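PDB 2VSO: eukaryotic initiation factor 4F subunit P150 from Saccharomyces cerevisiae, which forms part of the cap-binding eIF4F complex and serves as a scaffold for translation initiation, here represented by its middle, eIF4A-binding MIF4G domain. Local coordinates for residues L183-L188 against G225-T230; A131-E136 against G191-E196; T213-V218 against S264-K269; K203-S208 against G251-I256. One frame throughout, in Å; residues are numbered along the deposited sequence.

Contact 1 (L183-L188 against G225-T230)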
loop_
_atom_site.group_PDB
_atom_site.type_symbol
_atom_site.label_atom_id
_atom_site.label_comp_id
_atom_site.label_asym_id
_atom_site.label_seq_id
_atom_site.Cartn_x
_atom_site.Cartn_y
_atom_site.Cartn_z
ATOM N N LEU C 183 -17.030 2.959 -14.618
ATOM C CA LEU C 183 -18.445 3.004 -14.945
ATOM C C LEU C 183 -18.630 2.722 -16.430
ATOM O O LEU C 183 -19.504 1.968 -16.833
ATOM C CB LEU C 183 -19.004 4.387 -14.615
ATOM C CG LEU C 183 -18.896 4.838 -13.163
ATOM C CD1 LEU C 183 -19.231 6.304 -13.031
ATOM C CD2 LEU C 183 -19.765 3.987 -12.263
ATOM N N TYR C 184 -17.796 3.358 -17.238
ATOM C CA TYR C 184 -17.811 3.157 -18.672
ATOM C C TYR C 184 -17.637 1.680 -18.995
ATOM O O TYR C 184 -18.325 1.142 -19.854
ATOM C CB TYR C 184 -16.697 3.990 -19.321
ATOM C CG TYR C 184 -16.486 3.734 -20.801
ATOM C CD1 TYR C 184 -15.358 3.039 -21.250
ATOM C CD2 TYR C 184 -17.400 4.188 -21.750
ATOM C CE1 TYR C 184 -15.142 2.795 -22.611
ATOM C CE2 TYR C 184 -17.197 3.950 -23.113
ATOM C CZ TYR C 184 -16.068 3.244 -23.534
ATOM O OH TYR C 184 -15.855 3.005 -24.867
ATOM N N ARG C 185 -16.727 1.029 -18.278
ATOM C CA ARG C 185 -16.393 -0.363 -18.541
ATOM C C ARG C 185 -17.543 -1.333 -18.268
ATOM O O ARG C 185 -17.630 -2.391 -18.884
ATOM C CB ARG C 185 -15.174 -0.763 -17.730
ATOM C CG ARG C 185 -14.550 -2.053 -18.186
ATOM C CD ARG C 185 -14.360 -2.993 -17.032
ATOM N NE ARG C 185 -13.051 -2.890 -16.411
ATOM C CZ ARG C 185 -12.765 -3.393 -15.213
ATOM N NH1 ARG C 185 -13.707 -4.011 -14.507
ATOM N NH2 ARG C 185 -11.541 -3.273 -14.713
ATOM N N LEU C 186 -18.416 -0.979 -17.333
ATOM C CA LEU C 186 -19.612 -1.770 -17.065
ATOM C C LEU C 186 -20.787 -1.286 -17.908
ATOM O O LEU C 186 -21.909 -1.730 -17.711
ATOM C CB LEU C 186 -20.000 -1.684 -15.594
ATOM C CG LEU C 186 -19.006 -2.079 -14.506
ATOM C CD1 LEU C 186 -19.536 -1.613 -13.172
ATOM C CD2 LEU C 186 -18.783 -3.568 -14.479
ATOM N N ASN C 187 -20.523 -0.370 -18.837
ATOM C CA ASN C 187 -21.562 0.184 -19.702
ATOM C C ASN C 187 -22.637 0.935 -18.902
ATOM O O ASN C 187 -23.833 0.865 -19.207
ATOM C CB ASN C 187 -22.179 -0.906 -20.586
ATOM C CG ASN C 187 -21.136 -1.649 -21.406
ATOM O OD1 ASN C 187 -20.378 -1.040 -22.159
ATOM N ND2 ASN C 187 -21.095 -2.973 -21.265
ATOM N N LEU C 188 -22.188 1.640 -17.867
ATOM C CA LEU C 188 -23.036 2.524 -17.093
ATOM C C LEU C 188 -22.844 3.986 -17.530
ATOM O O LEU C 188 -23.417 4.909 -16.947
ATOM C CB LEU C 188 -22.749 2.381 -15.602
ATOM C CG LEU C 188 -22.841 0.985 -14.991
ATOM C CD1 LEU C 188 -22.687 1.028 -13.467
ATOM C CD2 LEU C 188 -24.147 0.348 -15.363
ATOM N N GLY C 225 -9.121 1.300 -22.640
ATOM C CA GLY C 225 -8.545 1.580 -23.949
ATOM C C GLY C 225 -9.038 0.695 -25.086
ATOM O O GLY C 225 -9.356 1.190 -26.158
ATOM N N GLU C 226 -9.092 -0.615 -24.864
ATOM C CA GLU C 226 -9.590 -1.529 -25.882
ATOM C C GLU C 226 -11.038 -1.234 -26.238
ATOM O O GLU C 226 -11.362 -1.023 -27.394
ATOM C CB GLU C 226 -9.460 -2.989 -25.444
ATOM C CG GLU C 226 -9.826 -3.962 -26.569
ATOM C CD GLU C 226 -9.551 -5.426 -26.238
ATOM O OE1 GLU C 226 -9.001 -5.719 -25.154
ATOM O OE2 GLU C 226 -9.886 -6.293 -27.073
ATOM N N GLN C 227 -11.903 -1.230 -25.227
ATOM C CA GLN C 227 -13.322 -0.977 -25.409
ATOM C C GLN C 227 -13.597 0.350 -26.115
ATOM O O GLN C 227 -14.427 0.419 -27.017
ATOM C CB GLN C 227 -14.029 -1.026 -24.062
ATOM C CG GLN C 227 -15.382 -0.392 -24.043
ATOM C CD GLN C 227 -15.998 -0.409 -22.669
ATOM O OE1 GLN C 227 -15.353 -0.780 -21.688
ATOM N NE2 GLN C 227 -17.256 -0.000 -22.588
ATOM N N PHE C 228 -12.872 1.388 -25.715
ATOM C CA PHE C 228 -13.006 2.721 -26.302
ATOM C C PHE C 228 -12.610 2.772 -27.763
ATOM O O PHE C 228 -13.010 3.675 -28.491
ATOM C CB PHE C 228 -12.153 3.727 -25.536
ATOM C CG PHE C 228 -12.413 5.151 -25.916
ATOM C CD1 PHE C 228 -13.658 5.730 -25.687
ATOM C CD2 PHE C 228 -11.417 5.918 -26.485
ATOM C CE1 PHE C 228 -13.903 7.049 -26.029
ATOM C CE2 PHE C 228 -11.649 7.242 -26.834
ATOM C CZ PHE C 228 -12.894 7.810 -26.606
ATOM N N GLU C 229 -11.800 1.809 -28.180
ATOM C CA GLU C 229 -11.310 1.759 -29.544
ATOM C C GLU C 229 -12.453 2.006 -30.514
ATOM O O GLU C 229 -12.322 2.767 -31.471
ATOM C CB GLU C 229 -10.674 0.402 -29.826
ATOM C CG GLU C 229 -9.625 0.441 -30.904
ATOM C CD GLU C 229 -8.473 1.327 -30.525
ATOM O OE1 GLU C 229 -7.800 1.008 -29.533
ATOM O OE2 GLU C 229 -8.239 2.339 -31.214
ATOM N N THR C 230 -13.585 1.373 -30.239
ATOM C CA THR C 230 -14.729 1.425 -31.128
ATOM C C THR C 230 -15.932 2.089 -30.461
ATOM O O THR C 230 -16.737 1.417 -29.826
ATOM C CB THR C 230 -15.120 0.011 -31.544
ATOM O OG1 THR C 230 -15.360 -0.774 -30.371
ATOM C CG2 THR C 230 -13.995 -0.626 -32.334
#

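Contact 2 (A131-E136 against G191-E196)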
loop_
_atom_site.group_PDB
_atom_site.type_symbol
_atom_site.label_atom_id
_atom_site.label_comp_id
_atom_site.label_asym_id
_atom_site.label_seq_id
_atom_site.Cartn_x
_atom_site.Cartn_y
_atom_site.Cartn_z
ATOM N N ALA C 131 -25.455 12.636 -15.287
ATOM C CA ALA C 131 -25.699 13.991 -14.782
ATOM C C ALA C 131 -24.755 14.328 -13.646
ATOM O O ALA C 131 -24.306 15.468 -13.510
ATOM C CB ALA C 131 -27.173 14.157 -14.319
ATOM N N ARG C 132 -24.458 13.327 -12.828
ATOM C CA ARG C 132 -23.554 13.517 -11.706
ATOM C C ARG C 132 -22.066 13.534 -12.088
ATOM O O ARG C 132 -21.268 14.116 -11.354
ATOM C CB ARG C 132 -23.834 12.484 -10.611
ATOM C CG ARG C 132 -22.860 12.505 -9.469
ATOM C CD ARG C 132 -22.843 13.844 -8.800
ATOM N NE ARG C 132 -24.143 14.180 -8.238
ATOM C CZ ARG C 132 -24.469 15.399 -7.825
ATOM N NH1 ARG C 132 -23.585 16.379 -7.922
ATOM N NH2 ARG C 132 -25.674 15.639 -7.327
ATOM N N CYS C 133 -21.676 12.925 -13.211
ATOM C CA CYS C 133 -20.248 13.009 -13.595
ATOM C C CYS C 133 -20.026 14.399 -14.135
ATOM O O CYS C 133 -19.021 15.037 -13.841
ATOM C CB CYS C 133 -19.808 11.988 -14.665
ATOM S SG CYS C 133 -20.167 10.263 -14.334
ATOM N N HIS C 134 -20.986 14.850 -14.936
ATOM C CA HIS C 134 -20.970 16.189 -15.513
ATOM C C HIS C 134 -20.870 17.239 -14.429
ATOM O O HIS C 134 -20.081 18.176 -14.523
ATOM C CB HIS C 134 -22.231 16.426 -16.324
ATOM C CG HIS C 134 -22.174 15.876 -17.716
ATOM N ND1 HIS C 134 -21.160 16.191 -18.599
ATOM C CD2 HIS C 134 -23.013 15.060 -18.386
ATOM C CE1 HIS C 134 -21.376 15.577 -19.748
ATOM N NE2 HIS C 134 -22.499 14.888 -19.649
ATOM N N ALA C 135 -21.664 17.074 -13.386
ATOM C CA ALA C 135 -21.596 18.000 -12.266
ATOM C C ALA C 135 -20.206 17.986 -11.642
ATOM O O ALA C 135 -19.550 19.023 -11.535
ATOM C CB ALA C 135 -22.663 17.672 -11.227
ATOM N N GLU C 136 -19.752 16.804 -11.239
ATOM C CA GLU C 136 -18.460 16.689 -10.579
ATOM C C GLU C 136 -17.322 17.063 -11.531
ATOM O O GLU C 136 -16.317 17.633 -11.115
ATOM C CB GLU C 136 -18.268 15.282 -9.997
ATOM C CG GLU C 136 -19.436 14.793 -9.123
ATOM C CD GLU C 136 -19.657 15.637 -7.869
ATOM O OE1 GLU C 136 -19.000 16.682 -7.721
ATOM O OE2 GLU C 136 -20.489 15.252 -7.022
ATOM N N GLY C 191 -19.897 6.788 -24.436
ATOM C CA GLY C 191 -18.606 7.296 -24.853
ATOM C C GLY C 191 -18.477 8.801 -24.726
ATOM O O GLY C 191 -17.374 9.308 -24.541
ATOM N N LYS C 192 -19.592 9.523 -24.824
ATOM C CA LYS C 192 -19.539 10.983 -24.842
ATOM C C LYS C 192 -18.842 11.526 -23.603
ATOM O O LYS C 192 -18.164 12.550 -23.666
ATOM C CB LYS C 192 -20.937 11.600 -24.996
ATOM C CG LYS C 192 -21.702 11.821 -23.692
ATOM C CD LYS C 192 -22.950 12.676 -23.918
ATOM C CE LYS C 192 -23.790 12.814 -22.649
ATOM N NZ LYS C 192 -24.985 13.686 -22.857
ATOM N N MET C 193 -18.997 10.829 -22.482
ATOM C CA MET C 193 -18.364 11.259 -21.238
ATOM C C MET C 193 -16.906 10.784 -21.158
ATOM O O MET C 193 -16.078 11.391 -20.477
ATOM C CB MET C 193 -19.166 10.779 -20.027
ATOM C CG MET C 193 -18.607 11.255 -18.695
ATOM S SD MET C 193 -18.983 12.968 -18.250
ATOM C CE MET C 193 -20.742 12.829 -17.931
ATOM N N MET C 194 -16.604 9.697 -21.865
ATOM C CA MET C 194 -15.245 9.189 -21.968
ATOM C C MET C 194 -14.417 10.065 -22.923
ATOM O O MET C 194 -13.200 10.179 -22.781
ATOM C CB MET C 194 -15.279 7.743 -22.454
ATOM C CG MET C 194 -14.038 6.936 -22.163
ATOM S SD MET C 194 -13.778 6.620 -20.418
ATOM C CE MET C 194 -12.719 7.991 -20.004
ATOM N N PHE C 195 -15.082 10.698 -23.890
ATOM C CA PHE C 195 -14.398 11.621 -24.791
ATOM C C PHE C 195 -14.037 12.867 -24.019
ATOM O O PHE C 195 -12.973 13.451 -24.213
ATOM C CB PHE C 195 -15.280 12.008 -25.989
ATOM C CG PHE C 195 -15.237 11.030 -27.129
ATOM C CD1 PHE C 195 -15.998 9.874 -27.100
ATOM C CD2 PHE C 195 -14.442 11.271 -28.238
ATOM C CE1 PHE C 195 -15.957 8.971 -28.152
ATOM C CE2 PHE C 195 -14.396 10.368 -29.296
ATOM C CZ PHE C 195 -15.156 9.221 -29.251
ATOM N N GLU C 196 -14.937 13.277 -23.136
ATOM C CA GLU C 196 -14.768 14.532 -22.439
ATOM C C GLU C 196 -13.648 14.325 -21.456
ATOM O O GLU C 196 -12.881 15.233 -21.165
ATOM C CB GLU C 196 -16.069 14.923 -21.741
ATOM C CG GLU C 196 -16.268 16.418 -21.543
ATOM C CD GLU C 196 -17.578 16.726 -20.855
ATOM O OE1 GLU C 196 -17.571 17.412 -19.809
ATOM O OE2 GLU C 196 -18.616 16.255 -21.355
#

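Contact 3 (T213-V218 against S264-K269)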
loop_
_atom_site.group_PDB
_atom_site.type_symbol
_atom_site.label_atom_id
_atom_site.label_comp_id
_atom_site.label_asym_id
_atom_site.label_seq_id
_atom_site.Cartn_x
_atom_site.Cartn_y
_atom_site.Cartn_z
ATOM N N THR C 213 -0.852 12.710 -13.331
ATOM C CA THR C 213 -1.717 12.768 -14.502
ATOM C C THR C 213 -1.403 11.655 -15.495
ATOM O O THR C 213 -2.306 10.963 -15.967
ATOM C CB THR C 213 -1.633 14.146 -15.192
ATOM O OG1 THR C 213 -2.345 15.105 -14.405
ATOM C CG2 THR C 213 -2.249 14.097 -16.560
ATOM N N LEU C 214 -0.117 11.493 -15.795
ATOM C CA LEU C 214 0.381 10.432 -16.671
ATOM C C LEU C 214 0.035 9.053 -16.135
ATOM O O LEU C 214 -0.351 8.161 -16.881
ATOM C CB LEU C 214 1.896 10.540 -16.785
ATOM C CG LEU C 214 2.433 11.697 -17.604
ATOM C CD1 LEU C 214 3.852 11.982 -17.183
ATOM C CD2 LEU C 214 2.328 11.352 -19.083
ATOM N N GLU C 215 0.227 8.885 -14.838
ATOM C CA GLU C 215 -0.193 7.691 -14.127
ATOM C C GLU C 215 -1.663 7.424 -14.426
ATOM O O GLU C 215 -2.060 6.305 -14.732
ATOM C CB GLU C 215 -0.022 7.922 -12.627
ATOM C CG GLU C 215 -0.093 6.674 -11.793
ATOM C CD GLU C 215 1.221 5.929 -11.783
ATOM O OE1 GLU C 215 1.213 4.722 -12.110
ATOM O OE2 GLU C 215 2.255 6.557 -11.458
ATOM N N SER C 216 -2.462 8.480 -14.324
ATOM C CA SER C 216 -3.903 8.409 -14.478
ATOM C C SER C 216 -4.304 7.942 -15.872
ATOM O O SER C 216 -5.171 7.082 -16.007
ATOM C CB SER C 216 -4.520 9.776 -14.186
ATOM O OG SER C 216 -5.903 9.810 -14.497
ATOM N N VAL C 217 -3.667 8.513 -16.896
ATOM C CA VAL C 217 -3.945 8.179 -18.290
ATOM C C VAL C 217 -3.662 6.720 -18.604
ATOM O O VAL C 217 -4.484 6.048 -19.227
ATOM C CB VAL C 217 -3.132 9.047 -19.270
ATOM C CG1 VAL C 217 -3.879 9.181 -20.572
ATOM C CG2 VAL C 217 -2.919 10.418 -18.692
ATOM N N VAL C 218 -2.491 6.244 -18.182
ATOM C CA VAL C 218 -2.099 4.854 -18.377
ATOM C C VAL C 218 -3.132 3.928 -17.769
ATOM O O VAL C 218 -3.678 3.064 -18.453
ATOM C CB VAL C 218 -0.683 4.551 -17.801
ATOM C CG1 VAL C 218 -0.449 3.065 -17.727
ATOM C CG2 VAL C 218 0.401 5.215 -18.645
ATOM N N SER C 264 12.075 7.009 -14.953
ATOM C CA SER C 264 12.147 5.793 -15.739
ATOM C C SER C 264 10.876 4.986 -15.567
ATOM O O SER C 264 10.406 4.362 -16.506
ATOM C CB SER C 264 13.353 4.944 -15.309
ATOM O OG SER C 264 14.566 5.493 -15.785
ATOM N N ARG C 265 10.341 4.985 -14.350
ATOM C CA ARG C 265 9.180 4.174 -14.008
ATOM C C ARG C 265 8.003 4.521 -14.916
ATOM O O ARG C 265 7.343 3.628 -15.448
ATOM C CB ARG C 265 8.807 4.398 -12.540
ATOM C CG ARG C 265 7.909 3.346 -11.938
ATOM C CD ARG C 265 7.625 3.665 -10.484
ATOM N NE ARG C 265 6.770 4.837 -10.365
ATOM C CZ ARG C 265 5.443 4.793 -10.387
ATOM N NH1 ARG C 265 4.815 3.624 -10.504
ATOM N NH2 ARG C 265 4.751 5.920 -10.286
ATOM N N ILE C 266 7.759 5.825 -15.091
ATOM C CA ILE C 266 6.664 6.320 -15.923
ATOM C C ILE C 266 6.962 6.121 -17.401
ATOM O O ILE C 266 6.063 5.832 -18.189
ATOM C CB ILE C 266 6.360 7.823 -15.679
ATOM C CG1 ILE C 266 6.319 8.146 -14.193
ATOM C CG2 ILE C 266 5.028 8.188 -16.277
ATOM C CD1 ILE C 266 5.047 7.720 -13.523
ATOM N N LYS C 267 8.225 6.293 -17.778
ATOM C CA LYS C 267 8.651 6.097 -19.158
ATOM C C LYS C 267 8.427 4.653 -19.566
ATOM O O LYS C 267 8.147 4.372 -20.723
ATOM C CB LYS C 267 10.120 6.456 -19.348
ATOM C CG LYS C 267 10.553 6.430 -20.808
ATOM C CD LYS C 267 12.064 6.463 -20.960
ATOM C CE LYS C 267 12.701 5.207 -20.378
ATOM N NZ LYS C 267 14.180 5.338 -20.231
ATOM N N PHE C 268 8.547 3.743 -18.603
ATOM C CA PHE C 268 8.310 2.333 -18.861
ATOM C C PHE C 268 6.828 2.059 -19.032
ATOM O O PHE C 268 6.452 1.221 -19.835
ATOM C CB PHE C 268 8.883 1.435 -17.747
ATOM C CG PHE C 268 10.383 1.290 -17.788
ATOM C CD1 PHE C 268 11.106 1.128 -16.618
ATOM C CD2 PHE C 268 11.066 1.330 -18.991
ATOM C CE1 PHE C 268 12.477 1.006 -16.655
ATOM C CE2 PHE C 268 12.441 1.215 -19.026
ATOM C CZ PHE C 268 13.144 1.048 -17.856
ATOM N N LYS C 269 5.993 2.752 -18.260
ATOM C CA LYS C 269 4.536 2.609 -18.367
ATOM C C LYS C 269 4.016 3.067 -19.729
ATOM O O LYS C 269 3.215 2.384 -20.358
ATOM C CB LYS C 269 3.825 3.382 -17.252
ATOM C CG LYS C 269 3.879 2.698 -15.890
ATOM C CD LYS C 269 3.418 3.631 -14.764
ATOM C CE LYS C 269 3.014 2.835 -13.537
ATOM N NZ LYS C 269 4.052 1.842 -13.152
#

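Contact 4 (K203-S208 against G251-I256)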
loop_
_atom_site.group_PDB
_atom_site.type_symbol
_atom_site.label_atom_id
_atom_site.label_comp_id
_atom_site.label_asym_id
_atom_site.label_seq_id
_atom_site.Cartn_x
_atom_site.Cartn_y
_atom_site.Cartn_z
ATOM N N LYS C 203 -5.462 17.631 -22.611
ATOM C CA LYS C 203 -5.178 19.044 -22.421
ATOM C C LYS C 203 -3.977 19.213 -21.483
ATOM O O LYS C 203 -3.091 20.016 -21.744
ATOM C CB LYS C 203 -6.417 19.755 -21.866
ATOM C CG LYS C 203 -6.625 21.186 -22.360
ATOM C CD LYS C 203 -5.916 22.210 -21.484
ATOM C CE LYS C 203 -6.147 23.624 -21.993
ATOM N NZ LYS C 203 -5.243 24.604 -21.330
ATOM N N ASP C 204 -3.949 18.439 -20.402
ATOM C CA ASP C 204 -2.871 18.519 -19.424
ATOM C C ASP C 204 -1.616 17.788 -19.912
ATOM O O ASP C 204 -0.505 18.028 -19.427
ATOM C CB ASP C 204 -3.324 17.958 -18.071
ATOM C CG ASP C 204 -4.368 18.834 -17.390
ATOM O OD1 ASP C 204 -4.968 19.688 -18.075
ATOM O OD2 ASP C 204 -4.593 18.667 -16.173
ATOM N N LEU C 205 -1.801 16.901 -20.881
ATOM C CA LEU C 205 -0.703 16.140 -21.447
ATOM C C LEU C 205 0.180 16.981 -22.368
ATOM O O LEU C 205 1.348 16.651 -22.591
ATOM C CB LEU C 205 -1.243 14.929 -22.200
ATOM C CG LEU C 205 -1.086 13.566 -21.531
ATOM C CD1 LEU C 205 -0.968 13.683 -20.025
ATOM C CD2 LEU C 205 -2.243 12.675 -21.949
ATOM N N THR C 206 -0.370 18.064 -22.902
ATOM C CA THR C 206 0.408 18.929 -23.782
ATOM C C THR C 206 1.043 20.115 -23.054
ATOM O O THR C 206 1.964 20.733 -23.580
ATOM C CB THR C 206 -0.409 19.404 -24.988
ATOM O OG1 THR C 206 -1.717 19.792 -24.557
ATOM C CG2 THR C 206 -0.545 18.284 -25.997
ATOM N N ASP C 207 0.574 20.413 -21.844
ATOM C CA ASP C 207 1.139 21.499 -21.034
ATOM C C ASP C 207 1.977 20.989 -19.852
ATOM O O ASP C 207 1.610 21.190 -18.692
ATOM C CB ASP C 207 0.027 22.420 -20.506
ATOM C CG ASP C 207 -0.942 22.862 -21.593
ATOM O OD1 ASP C 207 -0.493 23.144 -22.724
ATOM O OD2 ASP C 207 -2.158 22.940 -21.313
ATOM N N SER C 208 3.103 20.343 -20.151
ATOM C CA SER C 208 4.015 19.830 -19.123
ATOM C C SER C 208 3.281 19.026 -18.053
ATOM O O SER C 208 2.949 19.550 -16.988
ATOM C CB SER C 208 4.834 20.964 -18.490
ATOM O OG SER C 208 4.074 21.694 -17.541
ATOM N N GLY C 251 -0.005 9.989 -29.858
ATOM C CA GLY C 251 0.974 10.875 -30.447
ATOM C C GLY C 251 1.495 11.908 -29.462
ATOM O O GLY C 251 2.576 12.448 -29.634
ATOM N N ILE C 252 0.715 12.190 -28.430
ATOM C CA ILE C 252 1.109 13.148 -27.409
ATOM C C ILE C 252 2.031 12.450 -26.449
ATOM O O ILE C 252 2.908 13.070 -25.850
ATOM C CB ILE C 252 -0.112 13.681 -26.621
ATOM C CG1 ILE C 252 -0.878 14.713 -27.449
ATOM C CG2 ILE C 252 0.315 14.301 -25.309
ATOM C CD1 ILE C 252 -2.145 15.152 -26.789
ATOM N N LEU C 253 1.815 11.146 -26.309
ATOM C CA LEU C 253 2.586 10.318 -25.399
ATOM C C LEU C 253 3.927 9.924 -26.010
ATOM O O LEU C 253 4.930 9.861 -25.313
ATOM C CB LEU C 253 1.792 9.068 -25.011
ATOM C CG LEU C 253 0.449 9.223 -24.293
ATOM C CD1 LEU C 253 0.006 7.873 -23.719
ATOM C CD2 LEU C 253 0.492 10.294 -23.192
ATOM N N ASP C 254 3.944 9.648 -27.308
ATOM C CA ASP C 254 5.202 9.387 -27.995
ATOM C C ASP C 254 6.103 10.607 -27.867
ATOM O O ASP C 254 7.301 10.486 -27.629
ATOM C CB ASP C 254 4.972 9.049 -29.467
ATOM C CG ASP C 254 4.397 7.662 -29.667
ATOM O OD1 ASP C 254 4.408 6.863 -28.702
ATOM O OD2 ASP C 254 3.931 7.370 -30.790
ATOM N N ASN C 255 5.509 11.781 -28.020
ATOM C CA ASN C 255 6.215 13.035 -27.834
ATOM C C ASN C 255 6.771 13.105 -26.428
ATOM O O ASN C 255 7.966 13.308 -26.237
ATOM C CB ASN C 255 5.278 14.217 -28.087
ATOM C CG ASN C 255 5.983 15.552 -27.985
ATOM O OD1 ASN C 255 7.203 15.613 -27.846
ATOM N ND2 ASN C 255 5.215 16.633 -28.054
ATOM N N ILE C 256 5.896 12.918 -25.445
ATOM C CA ILE C 256 6.296 12.977 -24.044
ATOM C C ILE C 256 7.456 12.048 -23.721
ATOM O O ILE C 256 8.376 12.418 -22.995
ATOM C CB ILE C 256 5.127 12.662 -23.116
ATOM C CG1 ILE C 256 4.278 13.921 -22.908
ATOM C CG2 ILE C 256 5.643 12.133 -21.787
ATOM C CD1 ILE C 256 2.890 13.649 -22.387
#

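Contact 1 (L183-L188 against G225-T230)
Arg185 and Gln227 bring the two backbones nearest, their CA atoms 7.5 Å apart, where the C-terminal end of helix 163-185 meets the last, weakly bonded turn of helix 211-228. Gln227 carries most of the contact. Its CG lies anti to the backbone N (chi1 162°), and the chain, extended beyond it, carries the amide onto one face of the Tyr184 ring, the two planes 18° apart. Gln227 CD comes within 3.3 Å of Tyr184 CE1, and NE2 lies over the face, offset toward the rim. From this position Gln227 NE2 donates to Tyr184 O at 3.1 Å, approaching from above the carbonyl plane. Tyr184 O also accepts Asn187 N at 2.9 Å, from the opposite face of its plane, so two donors grip it. Gln227 OE1 lies against Arg185 CA. Tyr184 OH sits at the edge of the Phe228 ring, 3.6 Å from Phe228 CD1, and is hydrogen-bonded to Asp231. Helix 163-185 ends in a Schellman motif: Asn187, with positive phi, is its C-prime residue, Leu188 N bonds Leu183 O, and the glutamine adds a side-chain tie from helix 211-228 to this helix end in the all-helical MIF4G domain.

Contact 2 (A131-E136 against G191-E196)
His134 and Met193 form the centre of this contact, the methionine end lying over one face of the imidazole. The Met193 chain bends at chi2, which places SD, and again at chi3 (70°), which brings CE over the ring. CE lies over the centre of the face, as in a CH-pi contact, but is modelled too close for its exact place to be trusted. Met193 SD is over the same ring, 4.0 Å from the centroid of His134, which adds a sulfur-aromatic contact. The edge of the His134 ring is met by two charged side chains, each crossing it at about a right angle. Glu196 OE2 comes within 3.3 Å of His134 CE1, with the carboxylate and ring planes 28° apart, while Lys192 brings its aliphatic CE to 3.9 Å from His134 NE2. A carboxylate this near would tend to favour a protonated imidazole and the lysine ammonium to oppose it, although the charge of the histidine is not seen. On the more buried side, Cys133 CB packs against the methionine end, with Met193 SD 3.8 Å from Cys133 CB. The helix segments run nearly parallel, 14° between their directions, with axes 11.3 Å apart. Helix 163-185 adjoins both: Ile180 touches Cys133 from one segment and Met194 from the other. Cys133 also meets Phe83 of helix 73-88, while Met194 extends the packing to Leu220 and Val224 of helix 211-228.

Contact 3 (T213-V218 against S264-K269)
Glu215 and Arg265 supply the ionic part of the contact. Arg265 NH2 donates to Glu215 OE2 at 2.8 Å, forming a salt bridge in which the oxygen is met on its syn side. The carboxylate and guanidinium planes are only 12° apart, yet the N-H...O angle of 138° shows that the bond is bent. The bend of Glu215 at chi2 (81°) directs its CD toward helix 264-278, and the other oxygen, OE1, lies beside Lys269. There the near atom is carbon: Glu215 OE1 is 3.0 Å from Lys269 CE, whereas Lys269 NZ, at 4.2 Å, is beyond salt-bridge distance.

Apolar contacts make up the second group. Leu214 CB meets Ile266 CG2 at 3.9 Å, the two side chains crossing at about a right angle, and Val218 CG2 packs on Lys269 CB at 4.1 Å. Ile266 CD1 lies 3.7 Å from Glu215 OE2, bringing the carboxylate up against the hydrocarbon layer. Val218 continues this layer onto Leu270 and Ile273, farther along helix 264-278. The helix segments run roughly parallel, 10.4 Å between axes.

An alanine in place of Glu215 would probably leave Arg265 NH2 without its carboxylate mate and Lys269 without the negative charge beside its end.

Arg265 also packs on an aromatic side chain of the other protein in the assembly. The chemistry therefore implies a buried hydrocarbon seam bordered by charge, with Glu215 likely to steady an arginine that also faces the partner chain.

Contact 4 (K203-S208 against G251-I256)
The first torsion of Ile252 sets the branch that meets Leu205: CG1 is anti to the carbonyl carbon (chi1 -77°), CG2 anti to the backbone N, and CG2 faces Leu205 CB. The contact belongs to the all-helical MIF4G fold and joins the C-terminal end of helix 191-206 to helix 242-257. The backbones come nearest at Thr206 and Ile252, whose CA atoms are 6.9 Å apart.

Leu205 is met by three side chains. Ile252 CG2 lies 3.5 Å from Leu205 CB, near the base of the leucine. Farther out, Leu253 CD2 touches Leu205 CD2 at 3.8 Å, the two side chains meeting at a slant. Ile256, one turn along from Ile252, crosses Leu205 at about a right angle and sets its CD1 4.1 Å from Leu205 CG. The second branch of Ile252 serves the more exposed margin, where its CD1 packs on Thr206 CG2 at 3.6 Å.

An alanine at Ile252 would probably open a gap beside Leu205 CB and leave the Thr206 methyl without this apolar partner.

Leu205 also packs on Thr213, Leu214 and Val217, so helix 211-228 adjoins the same leucine. Ile256 likewise touches Leu214, and Leu270 of helix 264-278. Besides the side-chain contacts, the backbone is touched: Ile256 CD1 sits 3.4 Å from Leu205 O.

In the fold
Contacts 1 and 2 touch through Phe228 with Phe195 and Met194, and through Tyr184 with Met194; contacts 3 and 4 touch through Leu205 and through Ile256 with Leu214. Between the pairs, helix 211-228 is shared by contacts 1 and 3, and helix 191-206 by contacts 2 and 4. Contact 4, though about 22 Å from the chain centre, is the one that counts as buried, though Thr206 at its margin is exposed, and its side chains meet through carbon alone. The others are partly buried and mix polar groups with hydrocarbon: an amide on a ring in contact 1, a histidine with a methionine on its face and two charged side chains at its edge in contact 2, and a salt bridge beside the partner protein in contact 3.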